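Local coordinates for protein flap endonuclease 1 (PDB 3ORY) that probably cleaves the 5' flaps of branched DNA intermediates, as flap endonucleases of the XPG family do in replication and repair, at residues R108-Y119 with A131-K140. Numbering follows the deposited sequence.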
loop_
_atom_site.group_PDB
_atom_site.type_symbol
_atom_site.label_atom_id
_atom_site.label_comp_id
_atom_site.label_asym_id
_atom_site.label_seq_id
_atom_site.Cartn_x
_atom_site.Cartn_y
_atom_site.Cartn_z
ATOM N N ARG A 108 -1.611 9.799 -7.882
ATOM C CA ARG A 108 -3.049 9.922 -8.164
ATOM C C ARG A 108 -3.324 10.729 -9.444
ATOM O O ARG A 108 -4.085 10.289 -10.312
ATOM C CB ARG A 108 -3.790 10.529 -6.964
ATOM C CG ARG A 108 -5.285 10.576 -7.158
ATOM C CD ARG A 108 -6.017 11.254 -6.015
ATOM N NE ARG A 108 -7.388 11.554 -6.438
ATOM C CZ ARG A 108 -7.759 12.667 -7.078
ATOM N NH1 ARG A 108 -6.862 13.614 -7.363
ATOM N NH2 ARG A 108 -9.033 12.838 -7.429
ATOM N N LYS A 109 -2.698 11.900 -9.557
ATOM C CA LYS A 109 -2.837 12.739 -10.749
ATOM C C LYS A 109 -2.434 11.986 -12.029
ATOM O O LYS A 109 -3.155 12.044 -13.027
ATOM C CB LYS A 109 -2.062 14.052 -10.595
ATOM C CG LYS A 109 -2.138 14.998 -11.811
ATOM C CD LYS A 109 -2.525 16.426 -11.386
ATOM C CE LYS A 109 -2.395 17.439 -12.539
ATOM N NZ LYS A 109 -0.972 17.865 -12.736
ATOM N N ALA A 110 -1.315 11.261 -11.984
ATOM C CA ALA A 110 -0.856 10.479 -13.145
ATOM C C ALA A 110 -1.839 9.377 -13.556
ATOM O O ALA A 110 -2.104 9.196 -14.748
ATOM C CB ALA A 110 0.535 9.891 -12.902
ATOM N N VAL A 111 -2.368 8.646 -12.574
ATOM C CA VAL A 111 -3.368 7.599 -12.834
ATOM C C VAL A 111 -4.617 8.190 -13.505
ATOM O O VAL A 111 -5.086 7.668 -14.521
ATOM C CB VAL A 111 -3.728 6.805 -11.540
ATOM C CG1 VAL A 111 -5.081 6.115 -11.654
ATOM C CG2 VAL A 111 -2.650 5.781 -11.237
ATOM N N LYS A 112 -5.118 9.295 -12.950
ATOM C CA LYS A 112 -6.298 9.998 -13.486
ATOM C C LYS A 112 -6.127 10.474 -14.925
ATOM O O LYS A 112 -7.047 10.332 -15.738
ATOM C CB LYS A 112 -6.642 11.205 -12.613
ATOM C CG LYS A 112 -7.332 10.871 -11.314
ATOM C CD LYS A 112 -7.415 12.098 -10.406
ATOM C CE LYS A 112 -8.024 13.313 -11.092
ATOM N NZ LYS A 112 -9.477 13.140 -11.420
ATOM N N GLU A 113 -4.967 11.056 -15.226
ATOM C CA GLU A 113 -4.645 11.508 -16.582
ATOM C C GLU A 113 -4.600 10.341 -17.572
ATOM O O GLU A 113 -5.117 10.454 -18.686
ATOM C CB GLU A 113 -3.320 12.277 -16.608
ATOM C CG GLU A 113 -3.415 13.674 -15.984
ATOM C CD GLU A 113 -2.097 14.441 -15.996
ATOM O OE1 GLU A 113 -1.172 14.066 -16.754
ATOM O OE2 GLU A 113 -1.994 15.439 -15.246
ATOM N N GLU A 114 -3.990 9.231 -17.153
ATOM C CA GLU A 114 -3.942 8.006 -17.963
ATOM C C GLU A 114 -5.333 7.395 -18.190
ATOM O O GLU A 114 -5.694 7.076 -19.324
ATOM C CB GLU A 114 -2.967 6.977 -17.356
ATOM C CG GLU A 114 -2.914 5.605 -18.074
ATOM C CD GLU A 114 -2.445 5.669 -19.534
ATOM O OE1 GLU A 114 -1.812 6.672 -19.946
ATOM O OE2 GLU A 114 -2.710 4.698 -20.284
ATOM N N ALA A 115 -6.101 7.244 -17.114
ATOM C CA ALA A 115 -7.481 6.764 -17.195
ATOM C C ALA A 115 -8.377 7.631 -18.108
ATOM O O ALA A 115 -9.206 7.093 -18.849
ATOM C CB ALA A 115 -8.093 6.647 -15.802
ATOM N N ALA A 116 -8.202 8.956 -18.050
ATOM C CA ALA A 116 -8.988 9.890 -18.872
ATOM C C ALA A 116 -8.725 9.697 -20.361
ATOM O O ALA A 116 -9.651 9.721 -21.166
ATOM C CB ALA A 116 -8.713 11.338 -18.473
ATOM N N LYS A 117 -7.453 9.510 -20.711
ATOM C CA LYS A 117 -7.038 9.252 -22.090
ATOM C C LYS A 117 -7.641 7.933 -22.591
ATOM O O LYS A 117 -8.222 7.882 -23.678
ATOM C CB LYS A 117 -5.506 9.273 -22.174
ATOM C CG LYS A 117 -4.853 8.474 -23.298
ATOM C CD LYS A 117 -3.325 8.529 -23.133
ATOM C CE LYS A 117 -2.645 7.186 -23.423
ATOM N NZ LYS A 117 -2.464 6.927 -24.882
ATOM N N LYS A 118 -7.528 6.885 -21.772
ATOM C CA LYS A 118 -8.078 5.567 -22.098
ATOM C C LYS A 118 -9.613 5.542 -22.179
ATOM O O LYS A 118 -10.180 4.847 -23.029
ATOM C CB LYS A 118 -7.586 4.516 -21.101
ATOM C CG LYS A 118 -6.063 4.312 -21.035
ATOM C CD LYS A 118 -5.448 3.873 -22.365
ATOM C CE LYS A 118 -5.699 2.404 -22.657
ATOM N NZ LYS A 118 -5.035 1.990 -23.929
ATOM N N TYR A 119 -10.283 6.295 -21.304
ATOM C CA TYR A 119 -11.746 6.401 -21.350
ATOM C C TYR A 119 -12.205 7.024 -22.659
ATOM O O TYR A 119 -13.180 6.568 -23.261
ATOM C CB TYR A 119 -12.303 7.216 -20.174
ATOM C CG TYR A 119 -13.810 7.405 -20.226
ATOM C CD1 TYR A 119 -14.669 6.373 -19.854
ATOM C CD2 TYR A 119 -14.378 8.617 -20.648
ATOM C CE1 TYR A 119 -16.050 6.535 -19.896
ATOM C CE2 TYR A 119 -15.775 8.786 -20.696
ATOM C CZ TYR A 119 -16.596 7.740 -20.312
ATOM O OH TYR A 119 -17.961 7.873 -20.345
ATOM N N ALA A 131 -14.747 1.291 -21.372
ATOM C CA ALA A 131 -15.262 2.560 -20.870
ATOM C C ALA A 131 -15.540 2.491 -19.372
ATOM O O ALA A 131 -15.071 3.337 -18.617
ATOM C CB ALA A 131 -16.510 2.967 -21.628
ATOM N N ARG A 132 -16.280 1.466 -18.953
ATOM C CA ARG A 132 -16.623 1.265 -17.547
ATOM C C ARG A 132 -15.383 1.099 -16.659
ATOM O O ARG A 132 -15.349 1.594 -15.533
ATOM C CB ARG A 132 -17.571 0.070 -17.412
ATOM C CG ARG A 132 -18.322 -0.014 -16.093
ATOM C CD ARG A 132 -19.695 -0.669 -16.264
ATOM N NE ARG A 132 -19.638 -2.000 -16.874
ATOM C CZ ARG A 132 -19.974 -2.274 -18.133
ATOM N NH1 ARG A 132 -20.402 -1.314 -18.943
ATOM N NH2 ARG A 132 -19.882 -3.517 -18.587
ATOM N N ARG A 133 -14.364 0.425 -17.185
ATOM C CA ARG A 133 -13.114 0.197 -16.464
ATOM C C ARG A 133 -12.317 1.489 -16.292
ATOM O O ARG A 133 -11.856 1.805 -15.190
ATOM C CB ARG A 133 -12.266 -0.843 -17.195
ATOM C CG ARG A 133 -10.994 -1.264 -16.454
ATOM C CD ARG A 133 -10.122 -2.192 -17.301
ATOM N NE ARG A 133 -10.910 -3.241 -17.954
ATOM C CZ ARG A 133 -10.442 -4.085 -18.873
ATOM N NH1 ARG A 133 -11.248 -4.996 -19.405
ATOM N NH2 ARG A 133 -9.174 -4.019 -19.266
ATOM N N TYR A 134 -12.158 2.237 -17.380
ATOM C CA TYR A 134 -11.354 3.455 -17.348
ATOM C C TYR A 134 -12.089 4.651 -16.733
ATOM O O TYR A 134 -11.470 5.658 -16.400
ATOM C CB TYR A 134 -10.816 3.777 -18.743
ATOM C CG TYR A 134 -9.866 2.720 -19.268
ATOM C CD1 TYR A 134 -8.764 2.313 -18.515
ATOM C CD2 TYR A 134 -10.067 2.129 -20.522
ATOM C CE1 TYR A 134 -7.888 1.342 -18.988
ATOM C CE2 TYR A 134 -9.191 1.158 -21.008
ATOM C CZ TYR A 134 -8.106 0.774 -20.232
ATOM O OH TYR A 134 -7.232 -0.182 -20.695
ATOM N N ALA A 135 -13.402 4.517 -16.573
ATOM C CA ALA A 135 -14.233 5.562 -15.987
ATOM C C ALA A 135 -14.137 5.620 -14.466
ATOM O O ALA A 135 -14.504 6.633 -13.864
ATOM C CB ALA A 135 -15.676 5.368 -16.401
ATOM N N MET A 136 -13.666 4.535 -13.850
ATOM C CA MET A 136 -13.625 4.433 -12.389
ATOM C C MET A 136 -12.822 5.578 -11.783
ATOM O O MET A 136 -11.647 5.747 -12.094
ATOM C CB MET A 136 -13.038 3.096 -11.946
ATOM C CG MET A 136 -14.038 1.954 -11.894
ATOM S SD MET A 136 -13.225 0.403 -11.458
ATOM C CE MET A 136 -12.636 0.735 -9.801
ATOM N N MET A 137 -13.466 6.368 -10.932
ATOM C CA MET A 137 -12.808 7.536 -10.357
ATOM C C MET A 137 -11.794 7.152 -9.285
ATOM O O MET A 137 -12.008 6.201 -8.528
ATOM C CB MET A 137 -13.824 8.562 -9.836
ATOM C CG MET A 137 -14.658 8.133 -8.643
ATOM S SD MET A 137 -15.375 9.569 -7.798
ATOM C CE MET A 137 -13.982 10.102 -6.792
ATOM N N SER A 138 -10.684 7.888 -9.246
ATOM C CA SER A 138 -9.671 7.714 -8.214
ATOM C C SER A 138 -10.060 8.572 -7.022
ATOM O O SER A 138 -10.003 9.805 -7.087
ATOM C CB SER A 138 -8.295 8.138 -8.728
ATOM O OG SER A 138 -7.977 7.469 -9.937
ATOM N N ALA A 139 -10.477 7.921 -5.943
ATOM C CA ALA A 139 -10.900 8.628 -4.746
ATOM C C ALA A 139 -9.705 9.252 -4.015
ATOM O O ALA A 139 -8.614 8.673 -3.983
ATOM C CB ALA A 139 -11.672 7.692 -3.826
ATOM N N LYS A 140 -9.909 10.437 -3.452
ATOM C CA LYS A 140 -8.896 11.077 -2.613
ATOM C C LYS A 140 -8.964 10.536 -1.185
ATOM O O LYS A 140 -10.041 10.417 -0.606
ATOM C CB LYS A 140 -9.086 12.596 -2.594
ATOM C CG LYS A 140 -8.746 13.294 -3.896
ATOM C CD LYS A 140 -9.212 14.762 -3.928
ATOM C CE LYS A 140 -8.873 15.437 -5.276
ATOM N NZ LYS A 140 -9.441 16.805 -5.424
#
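Arg-108 on Ser-138 and Tyr-119 on Ala-131 mark the two ends of a surface contact between helix 102-125 and the chain returning beside it, helix 128-134 and what follows. Arg-108 reaches across at the loop end. Its CG lies anti to the backbone N (chi1 -175°), and the extended chain carries the guanidinium to the carbonyl of Ser-138. NE and NH2 both bond to Ser-138 O, each at 3.2 Å, both bent at about 143°. NH2 comes in nearly in line with the C=O bond, while NE sits above the carbonyl plane. Lys-140 CG and Lys-112 CD lie off-centre over opposite faces of the guanidinium, the former 3.4 Å from Arg-108 CZ. With an alanine here, Ser-138 O is likely to lose both donors, and the Lys-140 chain the flat group it packs on. Between the ends, Ser-138 OG rests against Val-111 CG1 and Lys-112 CG. Ala-115 CB meets Tyr-134 O at 3.6 Å. At the helical end, Lys-118 CB sits over the centre of the Tyr-134 ring, 3.4 Å from its centroid, in a CH-pi contact. The Tyr-119 ring turns its edge to Ala-131 O, with CD1 at 3.3 Å, and its CE1 packs on Ala-135 CB. On the loop, Met-137 O accepts a hydrogen bond from Arg-54, and Ala-139 touches Ile-68. This helix and the helix-and-loop chain returning antiparallel beside it rise from the nuclease core, consistent with the helical arch, or cap region, of flap endonucleases, which in relatives spans the active site and admits the 5' flap.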